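Local coordinates for protein tyrosine aminotransferase (PDB 4IX8) that probably transfers the amino group of L-tyrosine to 2-oxoglutarate with the help of pyridoxal 5'-phosphate, as other aminotransferases of its class do, at residues S389-E392 with F393-K396; V89-A92 with M93-V96; S42-H45 with A46-L50. All blocks are in the same frame, centred on the assembly; numbering follows the deposited sequence.

Contact 1: residues S389-E392 with F393-K396; sequences SDME and FYEK
Met391 and Tyr394 meet on the more closely packed flank of the first turns of helix 390-401. Their side chains run side by side in the same direction, and the thioether sulfur SD of Met391 reaches CD2 of Tyr394 at 3.9 Å. The sulfur is 5.0 Å from the centroid of the Tyr394 ring and stands obliquely, 61° off its normal: a Met-aromatic contact that is neither squarely over the ring nor flush with its rim. The methionine chain leaves with CG anti to the backbone N (chi1 -180°) and then bends twice, which brings the sulfur round to the ring. Met391 O lies in the plane of the tyrosine ring at its edge, 3.7 Å from CD2 of Tyr394, and also accepts the helical bond from Glu395 N. Pro407 of strand 403-407 packs against both Met391 and Tyr394, while Phe393 sets its ring edge-to-face against Phe438 of helix 425-442.

The other flank is looser and more polar. Glu392 and Lys396 lie alongside each other one helical turn apart, and their salt bridge is long and weak, with Glu392 OE2 3.5 Å from Lys396 NZ. Each charge has a further partner just before the helix: Glu392 OE1 accepts from the backbone N of Lys388, and Lys396 NZ pairs with Asp386. Glu395 is exposed, and its carboxylate passes obliquely by the Met391 chain, OE2 being 4.0 Å from CG of Met391.

Ser389 OG accepts from Glu392 N at 3.0 Å, so the hydroxyl takes up an amide of the opening turn, and Ser389 O begins the i to i+4 ladder by accepting from Phe393 N at 2.9 Å. The whole is a serine N-cap at the start of an amphipathic alpha-helix, its buried side laid against a sheet.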
ATOM      1  N   SER A 389      16.337 -21.776  23.878  1.00 65.62           N
ATOM      2  CA  SER A 389      16.345 -20.783  22.809  1.00 57.84           C
ATOM      3  C   SER A 389      15.663 -19.476  23.172  1.00 53.46           C
ATOM      4  O   SER A 389      14.834 -19.424  24.074  1.00 54.66           O
ATOM      5  CB  SER A 389      15.650 -21.347  21.566  1.00 55.78           C
ATOM      6  OG  SER A 389      14.327 -21.719  21.905  1.00 63.07           O
ATOM      7  N   ASP A 390      15.979 -18.436  22.402  1.00 50.60           N
ATOM      8  CA  ASP A 390      15.291 -17.173  22.526  1.00 54.65           C
ATOM      9  C   ASP A 390      13.775 -17.385  22.395  1.00 55.71           C
ATOM     10  O   ASP A 390      12.977 -16.710  23.061  1.00 53.89           O
ATOM     11  CB  ASP A 390      15.811 -16.166  21.496  1.00 50.00           C
ATOM     12  CG  ASP A 390      15.599 -16.609  20.078  1.00 50.09           C
ATOM     13  OD1 ASP A 390      15.824 -17.796  19.761  1.00 52.31           O
ATOM     14  OD2 ASP A 390      15.199 -15.750  19.267  1.00 52.16           O
ATOM     15  N   MET A 391      13.380 -18.352  21.575  1.00 53.48           N
ATOM     16  CA  MET A 391      11.960 -18.634  21.390  1.00 55.70           C
ATOM     17  C   MET A 391      11.373 -19.218  22.661  1.00 55.84           C
ATOM     18  O   MET A 391      10.290 -18.819  23.098  1.00 56.14           O
ATOM     19  CB  MET A 391      11.751 -19.612  20.219  1.00 49.55           C
ATOM     20  CG  MET A 391      10.291 -19.960  19.941  1.00 48.86           C
ATOM     21  SD  MET A 391       9.310 -18.575  19.290  1.00 52.81           S
ATOM     22  CE  MET A 391      10.189 -18.202  17.788  1.00 48.76           C
ATOM     23  N   GLU A 392      12.109 -20.136  23.273  1.00 52.94           N
ATOM     24  CA  GLU A 392      11.612 -20.829  24.446  1.00 56.01           C
ATOM     25  C   GLU A 392      11.515 -19.841  25.606  1.00 60.83           C
ATOM     26  O   GLU A 392      10.642 -19.946  26.486  1.00 57.77           O
ATOM     27  CB  GLU A 392      12.505 -22.021  24.807  1.00 52.67           C
ATOM     28  CG  GLU A 392      11.870 -22.932  25.880  1.00 77.03           C
ATOM     29  CD  GLU A 392      12.638 -24.226  26.150  1.00 80.07           C
ATOM     30  OE1 GLU A 392      13.796 -24.359  25.677  1.00 76.85           O
ATOM     31  OE2 GLU A 392      12.068 -25.107  26.845  1.00 81.71           O
ATOM     32  N   PHE A 393      12.442 -18.893  25.619  1.00 50.32           N
ATOM     33  CA  PHE A 393      12.423 -17.828  26.613  1.00 54.02           C
ATOM     34  C   PHE A 393      11.171 -16.953  26.467  1.00 51.49           C
ATOM     35  O   PHE A 393      10.543 -16.568  27.466  1.00 55.31           O
ATOM     36  CB  PHE A 393      13.669 -16.972  26.455  1.00 60.09           C
ATOM     37  CG  PHE A 393      13.897 -16.016  27.570  1.00 56.20           C
ATOM     38  CD1 PHE A 393      13.100 -14.886  27.709  1.00 60.84           C
ATOM     39  CD2 PHE A 393      14.922 -16.226  28.459  1.00 53.85           C
ATOM     40  CE1 PHE A 393      13.316 -14.001  28.739  1.00 61.01           C
ATOM     41  CE2 PHE A 393      15.148 -15.357  29.492  1.00 56.34           C
ATOM     42  CZ  PHE A 393      14.353 -14.237  29.637  1.00 64.07           C
ATOM     43  N   TYR A 394      10.823 -16.674  25.212  1.00 47.82           N
ATOM     44  CA  TYR A 394       9.683 -15.830  24.863  1.00 48.68           C
ATOM     45  C   TYR A 394       8.397 -16.514  25.334  1.00 50.07           C
ATOM     46  O   TYR A 394       7.557 -15.881  25.993  1.00 49.21           O
ATOM     47  CB  TYR A 394       9.676 -15.529  23.326  1.00 50.39           C
ATOM     48  CG  TYR A 394       8.282 -15.386  22.724  1.00 54.49           C
ATOM     49  CD1 TYR A 394       7.582 -14.188  22.798  1.00 54.36           C
ATOM     50  CD2 TYR A 394       7.672 -16.455  22.064  1.00 56.38           C
ATOM     51  CE1 TYR A 394       6.292 -14.075  22.272  1.00 55.66           C
ATOM     52  CE2 TYR A 394       6.384 -16.345  21.526  1.00 53.88           C
ATOM     53  CZ  TYR A 394       5.705 -15.155  21.629  1.00 54.04           C
ATOM     54  OH  TYR A 394       4.431 -15.041  21.117  1.00 61.27           O
ATOM     55  N   GLU A 395       8.300 -17.821  25.074  1.00 57.25           N
ATOM     56  CA  GLU A 395       7.097 -18.594  25.382  1.00 51.16           C
ATOM     57  C   GLU A 395       6.880 -18.686  26.854  1.00 59.15           C
ATOM     58  O   GLU A 395       5.788 -18.387  27.336  1.00 67.43           O
ATOM     59  CB  GLU A 395       7.190 -20.009  24.800  1.00 63.18           C
ATOM     60  CG  GLU A 395       6.829 -20.096  23.312  1.00 62.38           C
ATOM     61  CD  GLU A 395       7.402 -21.320  22.616  1.00 64.63           C
ATOM     62  OE1 GLU A 395       8.254 -22.007  23.201  1.00 67.51           O
ATOM     63  OE2 GLU A 395       7.014 -21.587  21.464  1.00 70.73           O
ATOM     64  N   LYS A 396       7.941 -19.037  27.572  1.00 58.21           N
ATOM     65  CA  LYS A 396       7.837 -19.284  29.000  1.00 65.84           C
ATOM     66  C   LYS A 396       7.612 -17.988  29.772  1.00 59.49           C
ATOM     67  O   LYS A 396       6.862 -17.962  30.752  1.00 60.61           O
ATOM     68  CB  LYS A 396       9.104 -19.974  29.509  1.00 68.68           C
ATOM     69  CG  LYS A 396       9.438 -21.291  28.832  1.00 64.48           C
ATOM     70  CD  LYS A 396       8.969 -22.474  29.665  1.00 69.09           C
ATOM     71  CE  LYS A 396       9.583 -23.783  29.193  1.00 67.21           C
ATOM     72  NZ  LYS A 396      10.836 -24.095  29.955  1.00 74.39           N
TER

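Contact 2: residues V89-A92 with M93-V96; sequences VTEA and MVDV
Glu91 and Val94 make the side-chain contact here, lying side by side and pointing the same way. Carboxylate oxygen OE1 of Glu91 comes 4.0 Å from CB of Val94, a van der Waals touch between an acid and a branched carbon. The glutamate folds back to reach it through a bend at chi2 (-55°). Its OE2 forms a salt bridge with Arg98 of the second subunit, whose side chain also packs on Thr90 and Val94; helix 87-99 thus contributes to the dimer interface of this aminotransferase.

Hydrogen bonding is the regular i to i+4 pattern of an alpha-helix. The bonds run from Met93 N to Val89 O, from Val94 N to Thr90 O, from Asp95 N to Glu91 O at 2.9 Å, and from Val96 N to Ala92 O, also 2.9 Å.

Van der Waals contacts are chiefly of side-chain carbons with backbone carbonyl oxygens one turn earlier. CG of Met93 sits 3.3 Å from Val89 O, and CG2 of Val96 lies 3.1 Å from Ala92 O. Val89, Ala92, Met93 and Val96 turn to helix 322-331, touching Thr331, Ala327 and Glu326. Between like charges, Glu91 OE1 and Asp95 OD1 stay 5.0 Å apart.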
ATOM      1  N   VAL A  89       0.029  19.411  12.457  1.00 45.58           N
ATOM      2  CA  VAL A  89      -0.187  18.453  11.356  1.00 44.02           C
ATOM      3  C   VAL A  89      -1.641  18.030  11.344  1.00 44.47           C
ATOM      4  O   VAL A  89      -2.264  17.942  10.296  1.00 44.37           O
ATOM      5  CB  VAL A  89       0.751  17.194  11.440  1.00 42.02           C
ATOM      6  CG1 VAL A  89       0.479  16.202  10.317  1.00 40.58           C
ATOM      7  CG2 VAL A  89       2.199  17.613  11.400  1.00 41.69           C
ATOM      8  N   THR A  90      -2.172  17.747  12.515  1.00 45.08           N
ATOM      9  CA  THR A  90      -3.581  17.408  12.675  1.00 50.14           C
ATOM     10  C   THR A  90      -4.531  18.504  12.156  1.00 47.62           C
ATOM     11  O   THR A  90      -5.526  18.212  11.507  1.00 48.48           O
ATOM     12  CB  THR A  90      -3.888  17.119  14.183  1.00 46.61           C
ATOM     13  OG1 THR A  90      -3.169  15.932  14.558  1.00 45.02           O
ATOM     14  CG2 THR A  90      -5.383  16.893  14.435  1.00 47.77           C
ATOM     15  N   GLU A  91      -4.206  19.765  12.394  1.00 51.26           N
ATOM     16  CA  GLU A  91      -5.103  20.833  11.998  1.00 50.93           C
ATOM     17  C   GLU A  91      -4.900  21.150  10.503  1.00 50.57           C
ATOM     18  O   GLU A  91      -5.847  21.547   9.814  1.00 51.69           O
ATOM     19  CB  GLU A  91      -4.867  22.061  12.883  1.00 52.80           C
ATOM     20  CG  GLU A  91      -5.530  21.967  14.313  1.00 53.96           C
ATOM     21  CD  GLU A  91      -7.058  21.682  14.275  1.00 68.33           C
ATOM     22  OE1 GLU A  91      -7.790  22.311  13.453  1.00 58.42           O
ATOM     23  OE2 GLU A  91      -7.514  20.783  15.034  1.00 54.62           O
ATOM     24  N   ALA A  92      -3.694  20.903   9.981  1.00 49.06           N
ATOM     25  CA  ALA A  92      -3.499  20.963   8.532  1.00 48.52           C
ATOM     26  C   ALA A  92      -4.360  19.889   7.836  1.00 47.59           C
ATOM     27  O   ALA A  92      -4.977  20.158   6.800  1.00 48.22           O
ATOM     28  CB  ALA A  92      -2.032  20.788   8.151  1.00 47.08           C
ATOM     29  N   MET A  93      -4.493  18.717   8.438  1.00 46.39           N
ATOM     30  CA  MET A  93      -5.312  17.689   7.822  1.00 45.68           C
ATOM     31  C   MET A  93      -6.765  18.169   7.739  1.00 47.57           C
ATOM     32  O   MET A  93      -7.447  17.990   6.714  1.00 47.76           O
ATOM     33  CB  MET A  93      -5.218  16.387   8.611  1.00 47.22           C
ATOM     34  CG  MET A  93      -3.894  15.687   8.440  1.00 45.00           C
ATOM     35  SD  MET A  93      -3.915  14.468   7.132  1.00 43.13           S
ATOM     36  CE  MET A  93      -4.992  13.252   7.898  1.00 40.80           C
ATOM     37  N   VAL A  94      -7.219  18.787   8.834  1.00 49.07           N
ATOM     38  CA  VAL A  94      -8.548  19.387   8.912  1.00 51.17           C
ATOM     39  C   VAL A  94      -8.779  20.461   7.822  1.00 52.48           C
ATOM     40  O   VAL A  94      -9.741  20.385   7.085  1.00 53.24           O
ATOM     41  CB  VAL A  94      -8.766  20.008  10.340  1.00 52.66           C
ATOM     42  CG1 VAL A  94     -10.027  20.933  10.393  1.00 56.51           C
ATOM     43  CG2 VAL A  94      -8.844  18.893  11.406  1.00 51.80           C
ATOM     44  N   ASP A  95      -7.865  21.413   7.692  1.00 52.80           N
ATOM     45  CA  ASP A  95      -7.983  22.464   6.708  1.00 54.19           C
ATOM     46  C   ASP A  95      -8.055  21.832   5.316  1.00 53.15           C
ATOM     47  O   ASP A  95      -8.891  22.207   4.469  1.00 55.59           O
ATOM     48  CB  ASP A  95      -6.782  23.410   6.793  1.00 54.45           C
ATOM     49  CG  ASP A  95      -6.701  24.169   8.107  1.00 56.62           C
ATOM     50  OD1 ASP A  95      -7.698  24.288   8.854  1.00 59.79           O
ATOM     51  OD2 ASP A  95      -5.609  24.684   8.398  1.00 63.12           O
ATOM     52  N   VAL A  96      -7.211  20.820   5.106  1.00 50.87           N
ATOM     53  CA  VAL A  96      -7.078  20.219   3.812  1.00 49.80           C
ATOM     54  C   VAL A  96      -8.363  19.485   3.458  1.00 62.19           C
ATOM     55  O   VAL A  96      -8.916  19.673   2.361  1.00 50.89           O
ATOM     56  CB  VAL A  96      -5.864  19.267   3.762  1.00 49.25           C
ATOM     57  CG1 VAL A  96      -5.938  18.312   2.496  1.00 52.45           C
ATOM     58  CG2 VAL A  96      -4.565  20.092   3.758  1.00 47.34           C
TER

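Contact 3: residues S42-H45 with A46-L50; sequences SSKH and AQRTL
Ser43 caps and Lys44 begins the single helical turn 44-47, where Gln47 N bonds to Ser43 O and Arg48 N to Lys44 O before Arg48 departs from helical backbone angles. The motif is a serine N-cap: OG of Ser43 accepts from Ala46 N at 3.0 Å in a nearly straight bond. A chi1 of 72° puts that oxygen between the backbone N and carbonyl carbon, turned to the amide of the first turn. The same hydroxyl bonds to Thr155 O of the second subunit, joining the cap to the dimer interface.

Beyond the cap, His45, Arg48 and Thr49 gather round Ser180 of the same chain. His45 ND1 and Arg48 NE both bond to the backbone oxygen of Ser180, while Thr49 OG1 also bonds to the hydroxyl of Ser180. Arg48 runs extended, its CG 3.4 Å from Lys44 O, and its NH1 makes a salt bridge with Glu160. The ring of His45 meets that of Tyr181 with the planes inclined, and Leu313 of the second subunit packs on both His45 and Thr49. Thr49 OG1 donates to His45 O at 2.7 Å, with the donor tilted 34° from the carbonyl plane.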
ATOM      1  N   SER A  42      -4.235 -20.624  -5.306  1.00 46.36           N
ATOM      2  CA  SER A  42      -3.550 -19.354  -5.368  1.00 43.57           C
ATOM      3  C   SER A  42      -2.244 -19.478  -6.137  1.00 40.73           C
ATOM      4  O   SER A  42      -1.761 -20.576  -6.394  1.00 37.03           O
ATOM      5  CB  SER A  42      -3.269 -18.832  -3.959  1.00 35.38           C
ATOM      6  OG  SER A  42      -2.328 -19.666  -3.332  1.00 43.08           O
ATOM      7  N   SER A  43      -1.648 -18.327  -6.415  1.00 39.74           N
ATOM      8  CA  SER A  43      -0.398 -18.228  -7.144  1.00 35.91           C
ATOM      9  C   SER A  43       0.806 -18.584  -6.291  1.00 38.06           C
ATOM     10  O   SER A  43       0.745 -18.534  -5.072  1.00 43.29           O
ATOM     11  CB  SER A  43      -0.224 -16.806  -7.631  1.00 32.02           C
ATOM     12  OG  SER A  43       0.082 -15.993  -6.521  1.00 34.35           O
ATOM     13  N   LYS A  44       1.926 -18.871  -6.935  1.00 36.77           N
ATOM     14  CA  LYS A  44       3.167 -19.136  -6.221  1.00 31.96           C
ATOM     15  C   LYS A  44       3.631 -17.916  -5.434  1.00 29.66           C
ATOM     16  O   LYS A  44       4.077 -18.014  -4.299  1.00 29.54           O
ATOM     17  CB  LYS A  44       4.228 -19.560  -7.218  1.00 29.72           C
ATOM     18  CG  LYS A  44       5.453 -20.181  -6.624  1.00 55.04           C
ATOM     19  CD  LYS A  44       6.222 -20.997  -7.673  1.00 55.17           C
ATOM     20  CE  LYS A  44       7.541 -21.518  -7.135  1.00 55.79           C
ATOM     21  NZ  LYS A  44       8.114 -22.627  -7.937  1.00 57.76           N
ATOM     22  N   HIS A  45       3.518 -16.754  -6.046  1.00 29.52           N
ATOM     23  CA  HIS A  45       3.820 -15.496  -5.376  1.00 28.26           C
ATOM     24  C   HIS A  45       3.033 -15.347  -4.022  1.00 31.78           C
ATOM     25  O   HIS A  45       3.612 -15.080  -2.978  1.00 30.82           O
ATOM     26  CB  HIS A  45       3.489 -14.408  -6.366  1.00 26.74           C
ATOM     27  CG  HIS A  45       3.521 -13.016  -5.840  1.00 26.03           C
ATOM     28  ND1 HIS A  45       4.538 -12.505  -5.049  1.00 25.19           N
ATOM     29  CD2 HIS A  45       2.685 -11.981  -6.072  1.00 26.15           C
ATOM     30  CE1 HIS A  45       4.309 -11.233  -4.813  1.00 25.56           C
ATOM     31  NE2 HIS A  45       3.182 -10.888  -5.422  1.00 26.92           N
ATOM     32  N   ALA A  46       1.740 -15.621  -4.028  1.00 35.23           N
ATOM     33  CA  ALA A  46       0.943 -15.532  -2.820  1.00 33.17           C
ATOM     34  C   ALA A  46       1.399 -16.556  -1.781  1.00 37.30           C
ATOM     35  O   ALA A  46       1.643 -16.213  -0.626  1.00 35.40           O
ATOM     36  CB  ALA A  46      -0.503 -15.745  -3.166  1.00 34.53           C
ATOM     37  N   GLN A  47       1.558 -17.796  -2.217  1.00 37.93           N
ATOM     38  CA  GLN A  47       1.914 -18.913  -1.343  1.00 39.53           C
ATOM     39  C   GLN A  47       3.200 -18.694  -0.563  1.00 42.87           C
ATOM     40  O   GLN A  47       3.356 -19.231   0.516  1.00 55.09           O
ATOM     41  CB  GLN A  47       2.034 -20.186  -2.172  1.00 41.04           C
ATOM     42  CG  GLN A  47       0.679 -20.838  -2.459  1.00 52.92           C
ATOM     43  CD  GLN A  47       0.746 -21.918  -3.531  1.00 57.12           C
ATOM     44  OE1 GLN A  47      -0.239 -22.177  -4.214  1.00 65.80           O
ATOM     45  NE2 GLN A  47       1.903 -22.531  -3.699  1.00 61.70           N
ATOM     46  N   ARG A  48       4.137 -17.939  -1.110  1.00 39.12           N
ATOM     47  CA  ARG A  48       5.434 -17.756  -0.460  1.00 35.11           C
ATOM     48  C   ARG A  48       5.560 -16.399   0.198  1.00 36.27           C
ATOM     49  O   ARG A  48       6.637 -16.027   0.652  1.00 35.21           O
ATOM     50  CB  ARG A  48       6.563 -17.933  -1.470  1.00 38.31           C
ATOM     51  CG  ARG A  48       6.691 -16.818  -2.449  1.00 39.55           C
ATOM     52  CD  ARG A  48       7.587 -17.276  -3.634  1.00 33.98           C
ATOM     53  NE  ARG A  48       7.580 -16.277  -4.705  1.00 39.03           N
ATOM     54  CZ  ARG A  48       8.235 -16.401  -5.851  1.00 41.53           C
ATOM     55  NH1 ARG A  48       8.974 -17.479  -6.085  1.00 35.61           N
ATOM     56  NH2 ARG A  48       8.154 -15.425  -6.750  1.00 39.00           N
ATOM     57  N   THR A  49       4.460 -15.660   0.247  1.00 27.73           N
ATOM     58  CA  THR A  49       4.462 -14.359   0.899  1.00 43.76           C
ATOM     59  C   THR A  49       4.080 -14.505   2.375  1.00 43.23           C
ATOM     60  O   THR A  49       2.912 -14.708   2.650  1.00 39.25           O
ATOM     61  CB  THR A  49       3.481 -13.414   0.231  1.00 34.44           C
ATOM     62  OG1 THR A  49       3.902 -13.169  -1.120  1.00 30.40           O
ATOM     63  CG2 THR A  49       3.367 -12.101   1.017  1.00 28.01           C
ATOM     64  N   LEU A  50       5.056 -14.345   3.288  1.00 47.47           N
ATOM     65  CA  LEU A  50       4.891 -14.616   4.724  1.00 47.91           C
ATOM     66  C   LEU A  50       5.537 -13.551   5.604  1.00 55.76           C
ATOM     67  O   LEU A  50       6.657 -13.087   5.329  1.00 53.77           O
ATOM     68  CB  LEU A  50       5.495 -15.954   5.096  1.00 45.81           C
ATOM     69  CG  LEU A  50       5.035 -17.107   4.206  1.00 63.03           C
ATOM     70  CD1 LEU A  50       5.846 -18.335   4.525  1.00 61.93           C
ATOM     71  CD2 LEU A  50       3.534 -17.403   4.351  1.00 72.36           C
TER

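Along the chain the order is contact 3, contact 2, contact 1, each a local contact in a different helix: 44-47, 87-99 and 390-401. They do not touch. Centres of contacts 1 and 2 are about 45 Å apart, on opposite sides of the chain's centre; contacts 1 and 3 are about 29 Å apart and contacts 2 and 3 about 39 Å apart, centre to centre. Contact 1 lies beside the smaller mixed sheet, next to strands 374-379 and 403-407, with no other subunit touching it. Contacts 2 and 3 both reach the second subunit. The N-terminal part of the chain thus supplies two separate dimer contacts, while residues 389-396 pack within their own subunit.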